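Local coordinates for protein photoreceptor-histidine kinase BphP (Stigmatella aurantiaca DW4/3-1, PDB 6BAF) that probably senses red and far-red light through a bound bilin chromophore and signals as a photoreceptor histidine kinase, at residues 4-9 / 240-245; 14-19 / 213-218. All coordinates share one frame; numbering follows the deposited sequence.

Contact 1. Residues 4-9 / 240-245; sequences DREPIH and VSPIHL. With BLR (3-[5-[(Z)-(4-ethenyl-3-methyl-5-oxidanylidene-pyrrol-2-ylidene)methyl]-2-[[5-[(Z)-(3-ethenyl-4-methyl-5-oxidanylidene-pyrrol-2-ylidene)methyl]-3-(3-hydroxy-3-oxopropyl)-4-methyl-1H-pyrrol-2-yl]methyl]-4-methyl-1H-pyrrol-3-yl]propanoic acid), chain B.
Glu6 sends its chain out extended, with CG anti to the backbone N (chi1 168°), and this carries the carboxylate across to Ser241. The serine answers with OG likewise anti to its own N, chi1 152°, so that the hydroxyl lies 2.9 Å from both Glu6 OE1 and Glu6 OE2. Either oxygen can take the single hydroxyl proton, and both bonds are weak. OG also sits at the N-cap of helix 242-251, where it accepts a weak capping bond of 3.4 Å from Ile243 N. Ile8 CG2 adds an apolar contact, 3.9 Å from Ser241 CB.

Here the N-terminal segment, ahead of strand 13-14, meets the first turn of helix 242-251 in the GAF domain at the bilin pocket, as in other bacteriophytochromes. Ser241 N donates to propionate oxygen O2D of the bilin over 2.9 Å, and Arg238, which also holds Ile8 O, adds a bond to the chromophore. One face of the His244 imidazole lies against the NA-bearing pyrrole, with C1A 3.1 Å above the His244 plane and toward the rim. At its edge, NE2 donates in plane to O2A of the other propionate, 2.8 Å away at 162°. Ile243 CD1 approaches the ethenyl carbon CAC on the NC-bearing terminal ring of the bilin to 3.4 Å.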
loop_
_atom_site.group_PDB
_atom_site.type_symbol
_atom_site.label_atom_id
_atom_site.label_comp_id
_atom_site.label_asym_id
_atom_site.label_seq_id
_atom_site.Cartn_x
_atom_site.Cartn_y
_atom_site.Cartn_z
ATOM N N ASP A 4 18.692 13.733 -29.137
ATOM C CA ASP A 4 18.475 12.306 -28.946
ATOM C C ASP A 4 19.770 11.515 -28.755
ATOM O O ASP A 4 19.696 10.325 -28.451
ATOM C CB ASP A 4 17.692 11.736 -30.151
ATOM C CG ASP A 4 16.283 12.418 -30.385
ATOM O OD1 ASP A 4 15.628 12.998 -29.460
ATOM O OD2 ASP A 4 15.795 12.344 -31.541
ATOM N N ARG A 5 20.951 12.125 -28.885
ATOM C CA ARG A 5 22.170 11.318 -28.962
ATOM C C ARG A 5 22.987 11.252 -27.686
ATOM O O ARG A 5 23.671 10.253 -27.475
ATOM C CB ARG A 5 23.083 11.800 -30.098
ATOM C CG ARG A 5 22.475 11.512 -31.467
ATOM C CD ARG A 5 22.750 10.057 -31.857
ATOM N NE ARG A 5 22.892 9.909 -33.306
ATOM C CZ ARG A 5 23.544 8.911 -33.906
ATOM N NH1 ARG A 5 24.142 7.964 -33.172
ATOM N NH2 ARG A 5 23.600 8.878 -35.240
ATOM N N GLU A 6 22.957 12.261 -26.831
ATOM C CA GLU A 6 23.675 12.161 -25.569
ATOM C C GLU A 6 23.225 10.909 -24.825
ATOM O O GLU A 6 22.021 10.665 -24.725
ATOM C CB GLU A 6 23.406 13.388 -24.715
ATOM C CG GLU A 6 23.874 13.220 -23.287
ATOM C CD GLU A 6 23.155 14.170 -22.314
ATOM O OE1 GLU A 6 22.118 14.779 -22.750
ATOM O OE2 GLU A 6 23.639 14.283 -21.138
ATOM N N PRO A 7 24.138 10.077 -24.333
ATOM C CA PRO A 7 23.696 8.819 -23.725
ATOM C C PRO A 7 22.696 9.010 -22.577
ATOM O O PRO A 7 21.497 8.817 -22.810
ATOM C CB PRO A 7 25.009 8.165 -23.271
ATOM C CG PRO A 7 26.011 8.653 -24.259
ATOM C CD PRO A 7 25.584 10.068 -24.631
ATOM N N ILE A 8 23.150 9.317 -21.368
ATOM C CA ILE A 8 22.393 9.667 -20.147
ATOM C C ILE A 8 22.404 8.509 -19.164
ATOM O O ILE A 8 22.451 8.748 -17.959
ATOM C CB ILE A 8 20.951 10.225 -20.340
ATOM C CG1 ILE A 8 19.850 9.152 -20.502
ATOM C CG2 ILE A 8 20.917 11.455 -21.336
ATOM C CD1 ILE A 8 18.437 9.720 -20.368
ATOM N N HIS A 9 22.489 7.260 -19.630
ATOM C CA HIS A 9 22.513 6.113 -18.722
ATOM C C HIS A 9 23.916 5.765 -18.224
ATOM O O HIS A 9 24.058 4.888 -17.366
ATOM C CB HIS A 9 21.896 4.883 -19.393
ATOM C CG HIS A 9 22.623 4.472 -20.645
ATOM N ND1 HIS A 9 22.777 5.322 -21.724
ATOM C CD2 HIS A 9 23.283 3.327 -20.968
ATOM C CE1 HIS A 9 23.498 4.720 -22.660
ATOM N NE2 HIS A 9 23.814 3.508 -22.231
ATOM N N VAL A 240 21.892 13.248 -13.513
ATOM C CA VAL A 240 21.081 13.388 -14.722
ATOM C C VAL A 240 21.790 14.285 -15.728
ATOM O O VAL A 240 22.766 14.969 -15.402
ATOM C CB VAL A 240 19.662 13.914 -14.428
ATOM C CG1 VAL A 240 18.931 12.986 -13.417
ATOM C CG2 VAL A 240 19.726 15.355 -13.982
ATOM N N SER A 241 21.290 14.291 -16.949
ATOM C CA SER A 241 21.995 14.977 -18.016
ATOM C C SER A 241 22.219 16.453 -17.675
ATOM O O SER A 241 21.272 17.145 -17.255
ATOM C CB SER A 241 21.221 14.818 -19.306
ATOM O OG SER A 241 21.452 15.914 -20.164
ATOM N N PRO A 242 23.457 16.959 -17.815
ATOM C CA PRO A 242 23.739 18.372 -17.493
ATOM C C PRO A 242 22.908 19.348 -18.283
ATOM O O PRO A 242 22.595 20.426 -17.779
ATOM C CB PRO A 242 25.226 18.514 -17.841
ATOM C CG PRO A 242 25.784 17.110 -17.672
ATOM C CD PRO A 242 24.687 16.202 -18.138
ATOM N N ILE A 243 22.532 19.021 -19.514
ATOM C CA ILE A 243 21.721 19.975 -20.247
ATOM C C ILE A 243 20.310 20.061 -19.665
ATOM O O ILE A 243 19.645 21.099 -19.785
ATOM C CB ILE A 243 21.712 19.598 -21.743
ATOM C CG1 ILE A 243 20.950 20.626 -22.561
ATOM C CG2 ILE A 243 21.034 18.296 -21.966
ATOM C CD1 ILE A 243 21.110 20.435 -24.072
ATOM N N HIS A 244 19.794 18.970 -19.075
ATOM C CA HIS A 244 18.499 19.082 -18.417
ATOM C C HIS A 244 18.607 19.938 -17.161
ATOM O O HIS A 244 17.709 20.738 -16.877
ATOM C CB HIS A 244 17.927 17.698 -18.078
ATOM C CG HIS A 244 16.585 17.758 -17.422
ATOM N ND1 HIS A 244 15.513 18.416 -17.990
ATOM C CD2 HIS A 244 16.160 17.307 -16.214
ATOM C CE1 HIS A 244 14.470 18.325 -17.186
ATOM N NE2 HIS A 244 14.831 17.648 -16.104
ATOM N N LEU A 245 19.695 19.802 -16.401
ATOM C CA LEU A 245 19.850 20.674 -15.240
ATOM C C LEU A 245 19.867 22.149 -15.631
ATOM O O LEU A 245 19.391 22.991 -14.851
ATOM C CB LEU A 245 21.097 20.313 -14.457
ATOM C CG LEU A 245 20.997 18.895 -13.913
ATOM C CD1 LEU A 245 22.280 18.511 -13.236
ATOM C CD2 LEU A 245 19.754 18.725 -12.934
HETATM C CHA BLR B . 14.445 15.161 -19.148
HETATM N NA BLR B . 12.793 17.042 -19.538
HETATM C C1A BLR B . 13.180 15.936 -18.886
HETATM C C2A BLR B . 12.235 15.584 -17.918
HETATM C C3A BLR B . 11.229 16.480 -17.994
HETATM C C4A BLR B . 11.596 17.391 -18.995
HETATM C CMA BLR B . 9.943 16.451 -17.116
HETATM C CAA BLR B . 12.348 14.378 -16.983
HETATM C CBA BLR B . 13.245 14.654 -15.748
HETATM C CGA BLR B . 12.516 15.494 -14.688
HETATM O O1A BLR B . 11.451 15.011 -14.201
HETATM O O2A BLR B . 12.940 16.647 -14.294
HETATM C CHB BLR B . 10.858 18.597 -19.538
HETATM N NB BLR B . 9.952 19.598 -17.412
HETATM C C1B BLR B . 9.992 19.331 -18.899
HETATM C C2B BLR B . 8.876 20.102 -19.497
HETATM C C3B BLR B . 8.157 20.795 -18.507
HETATM C C4B BLR B . 8.764 20.529 -17.173
HETATM C CMB BLR B . 8.506 20.148 -20.983
HETATM O OB BLR B . 8.440 20.950 -16.119
HETATM C CAB BLR B . 6.921 21.651 -18.829
HETATM C CBB BLR B . 6.177 22.177 -17.883
HETATM N NC BLR B . 15.786 19.177 -22.690
HETATM C C1C BLR B . 15.616 20.412 -23.556
HETATM C C2C BLR B . 16.642 20.288 -24.635
HETATM C C3C BLR B . 17.394 19.091 -24.511
HETATM C C4C BLR B . 16.908 18.353 -23.302
HETATM C CMC BLR B . 16.795 21.329 -25.723
HETATM O OC BLR B . 14.849 21.300 -23.404
HETATM C CAC BLR B . 18.533 18.634 -25.443
HETATM C CBC BLR B . 18.369 18.549 -26.775
HETATM C CHD BLR B . 17.370 17.221 -22.870
HETATM N ND BLR B . 15.477 16.593 -21.043
HETATM C C1D BLR B . 16.757 16.401 -21.763
HETATM C C2D BLR B . 17.465 15.235 -21.261
HETATM C C3D BLR B . 16.622 14.645 -20.227
HETATM C C4D BLR B . 15.359 15.452 -20.069
HETATM C CMD BLR B . 18.823 14.732 -21.768
HETATM C CAD BLR B . 16.958 13.417 -19.407
HETATM C CBD BLR B . 17.526 13.871 -18.072
HETATM C CGD BLR B . 17.943 12.547 -17.459
HETATM O O1D BLR B . 17.050 11.667 -17.212
HETATM O O2D BLR B . 19.180 12.318 -17.294
#

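Contact 2. Residues 14-19 / 213-218; sequences IQPHGV and IDYQPA
Ile14 and Ala218 form an antiparallel hydrogen-bonded pair, their backbones joined in both directions. Ala218 N donates to Ile14 O over 2.9 Å, nearly straight and in the carbonyl plane; Ile14 N returns a 3.0 Å bond to Ala218 O, tilted from that carbonyl's plane. Pro217 CA adds a CA-H...O contact to Ile14 O. A type I turn from Gln15 to Gly18 then leads the chain off toward strand 19-23. On the pair's shared side, Ile14 CG1 meets Ala218 CB at 4.0 Å. Tyr215 CG stands between backbone N and carbonyl carbon (chi1 65°), which brings the ring to Gln15 and Pro16. Gln15 CG lies over one face in a CH-pi contact, 4.1 Å from the Tyr215 centroid, while Pro16 CD approaches CD1 obliquely at 3.4 Å. Tyr215 OH bonds to Ser239 OG and Val240 N; Gln15 NE2 is held by the carbonyls of Arg238 and Ile209. A leucine in place of Tyr215 would probably leave Val240 N and Ser239 OG without this partner and Gln15 CG without its aromatic face. Strand 218-222, a GAF-derived strand, lies between strands 13-14 and 30-34 in the PAS sheet, while Tyr215 also touches Leu245 on helix 242-251.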
loop_
_atom_site.group_PDB
_atom_site.type_symbol
_atom_site.label_atom_id
_atom_site.label_comp_id
_atom_site.label_asym_id
_atom_site.label_seq_id
_atom_site.Cartn_x
_atom_site.Cartn_y
_atom_site.Cartn_z
ATOM N N ILE A 14 26.894 10.013 -9.637
ATOM C CA ILE A 14 25.597 9.994 -8.996
ATOM C C ILE A 14 25.319 11.334 -8.312
ATOM O O ILE A 14 26.208 12.163 -8.091
ATOM C CB ILE A 14 25.486 8.863 -7.960
ATOM C CG1 ILE A 14 26.520 9.091 -6.879
ATOM C CG2 ILE A 14 25.589 7.513 -8.599
ATOM C CD1 ILE A 14 26.126 8.447 -5.604
ATOM N N GLN A 15 24.066 11.501 -7.930
ATOM C CA GLN A 15 23.657 12.624 -7.111
ATOM C C GLN A 15 24.111 12.342 -5.693
ATOM O O GLN A 15 23.889 11.241 -5.186
ATOM C CB GLN A 15 22.143 12.781 -7.190
ATOM C CG GLN A 15 21.636 13.054 -8.600
ATOM C CD GLN A 15 20.119 13.213 -8.653
ATOM O OE1 GLN A 15 19.551 14.030 -7.918
ATOM N NE2 GLN A 15 19.453 12.427 -9.506
ATOM N N PRO A 16 24.788 13.279 -5.029
ATOM C CA PRO A 16 25.545 12.920 -3.826
ATOM C C PRO A 16 24.736 12.780 -2.549
ATOM O O PRO A 16 25.353 12.591 -1.495
ATOM C CB PRO A 16 26.551 14.079 -3.704
ATOM C CG PRO A 16 25.860 15.228 -4.371
ATOM C CD PRO A 16 25.078 14.647 -5.499
ATOM N N HIS A 17 23.391 12.836 -2.560
ATOM C CA HIS A 17 22.689 12.653 -1.282
ATOM C C HIS A 17 22.592 11.202 -0.862
ATOM O O HIS A 17 22.159 10.936 0.267
ATOM C CB HIS A 17 21.269 13.232 -1.323
ATOM C CG HIS A 17 20.414 12.653 -2.407
ATOM N ND1 HIS A 17 20.508 13.056 -3.725
ATOM C CD2 HIS A 17 19.458 11.693 -2.373
ATOM C CE1 HIS A 17 19.636 12.379 -4.453
ATOM N NE2 HIS A 17 18.995 11.532 -3.658
ATOM N N GLY A 18 22.951 10.254 -1.738
ATOM C CA GLY A 18 23.045 8.853 -1.366
ATOM C C GLY A 18 24.396 8.311 -1.810
ATOM O O GLY A 18 25.203 9.030 -2.397
ATOM N N VAL A 19 24.635 7.039 -1.502
ATOM C CA VAL A 19 25.866 6.378 -1.909
ATOM C C VAL A 19 25.484 5.251 -2.853
ATOM O O VAL A 19 24.492 4.559 -2.622
ATOM C CB VAL A 19 26.687 5.839 -0.713
ATOM C CG1 VAL A 19 27.774 4.858 -1.210
ATOM C CG2 VAL A 19 27.373 6.977 -0.017
ATOM N N ILE A 213 18.808 20.733 -8.022
ATOM C CA ILE A 213 19.566 20.786 -9.264
ATOM C C ILE A 213 20.985 21.300 -9.079
ATOM O O ILE A 213 21.756 21.237 -10.030
ATOM C CB ILE A 213 18.906 21.654 -10.345
ATOM C CG1 ILE A 213 19.065 23.135 -9.985
ATOM C CG2 ILE A 213 17.461 21.200 -10.571
ATOM C CD1 ILE A 213 18.583 24.078 -11.102
ATOM N N ASP A 214 21.365 21.765 -7.879
ATOM C CA ASP A 214 22.720 22.256 -7.575
ATOM C C ASP A 214 23.436 21.216 -6.733
ATOM O O ASP A 214 23.282 21.169 -5.505
ATOM C CB ASP A 214 22.678 23.586 -6.830
ATOM C CG ASP A 214 22.086 24.691 -7.680
ATOM O OD1 ASP A 214 22.466 24.775 -8.879
ATOM O OD2 ASP A 214 21.218 25.443 -7.160
ATOM N N TYR A 215 24.204 20.369 -7.388
ATOM C CA TYR A 215 24.929 19.345 -6.662
ATOM C C TYR A 215 26.230 19.102 -7.400
ATOM O O TYR A 215 26.327 19.320 -8.611
ATOM C CB TYR A 215 24.108 18.045 -6.542
ATOM C CG TYR A 215 23.810 17.335 -7.865
ATOM C CD1 TYR A 215 24.699 16.385 -8.383
ATOM C CD2 TYR A 215 22.638 17.586 -8.567
ATOM C CE1 TYR A 215 24.437 15.721 -9.594
ATOM C CE2 TYR A 215 22.352 16.930 -9.770
ATOM C CZ TYR A 215 23.271 16.001 -10.273
ATOM O OH TYR A 215 23.006 15.343 -11.426
ATOM N N GLN A 216 27.220 18.629 -6.666
ATOM C CA GLN A 216 28.457 18.229 -7.291
ATOM C C GLN A 216 28.388 16.731 -7.559
ATOM O O GLN A 216 28.335 15.951 -6.587
ATOM C CB GLN A 216 29.634 18.578 -6.380
ATOM C CG GLN A 216 30.978 18.084 -6.881
ATOM C CD GLN A 216 31.669 19.174 -7.692
ATOM O OE1 GLN A 216 31.893 19.011 -8.899
ATOM N NE2 GLN A 216 31.973 20.317 -7.036
ATOM N N PRO A 217 28.376 16.282 -8.822
ATOM C CA PRO A 217 28.261 14.838 -9.095
ATOM C C PRO A 217 29.362 14.068 -8.384
ATOM O O PRO A 217 30.496 14.535 -8.291
ATOM C CB PRO A 217 28.383 14.752 -10.625
ATOM C CG PRO A 217 27.921 16.106 -11.137
ATOM C CD PRO A 217 28.469 17.077 -10.061
ATOM N N ALA A 218 29.005 12.938 -7.765
ATOM C CA ALA A 218 29.981 12.106 -7.054
ATOM C C ALA A 218 30.420 10.968 -7.987
ATOM O O ALA A 218 29.613 10.087 -8.323
ATOM C CB ALA A 218 29.397 11.555 -5.752
#

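In the fold
The centres of contacts 1 and 2 lie about 15 Å apart, and both join the N-terminal part of the chain to the GAF domain. Along the sequence the order is 4-9, 14-19, 213-218, 240-245, so contact 2 falls wholly within the span that contact 1 closes. The N-terminal segment ahead of strand 13-14 runs past the GAF excursion that leaves after strand 207-210 and returns at helix 242-251, an arrangement that fits the knotted PAS-GAF interface of phytochromes. Contact 2 fastens this excursion to the PAS sheet; contact 1 lines the bilin pocket. The two touch directly, the tyrosine of contact 2 packing on Leu245 and lying beside Val240 of contact 1.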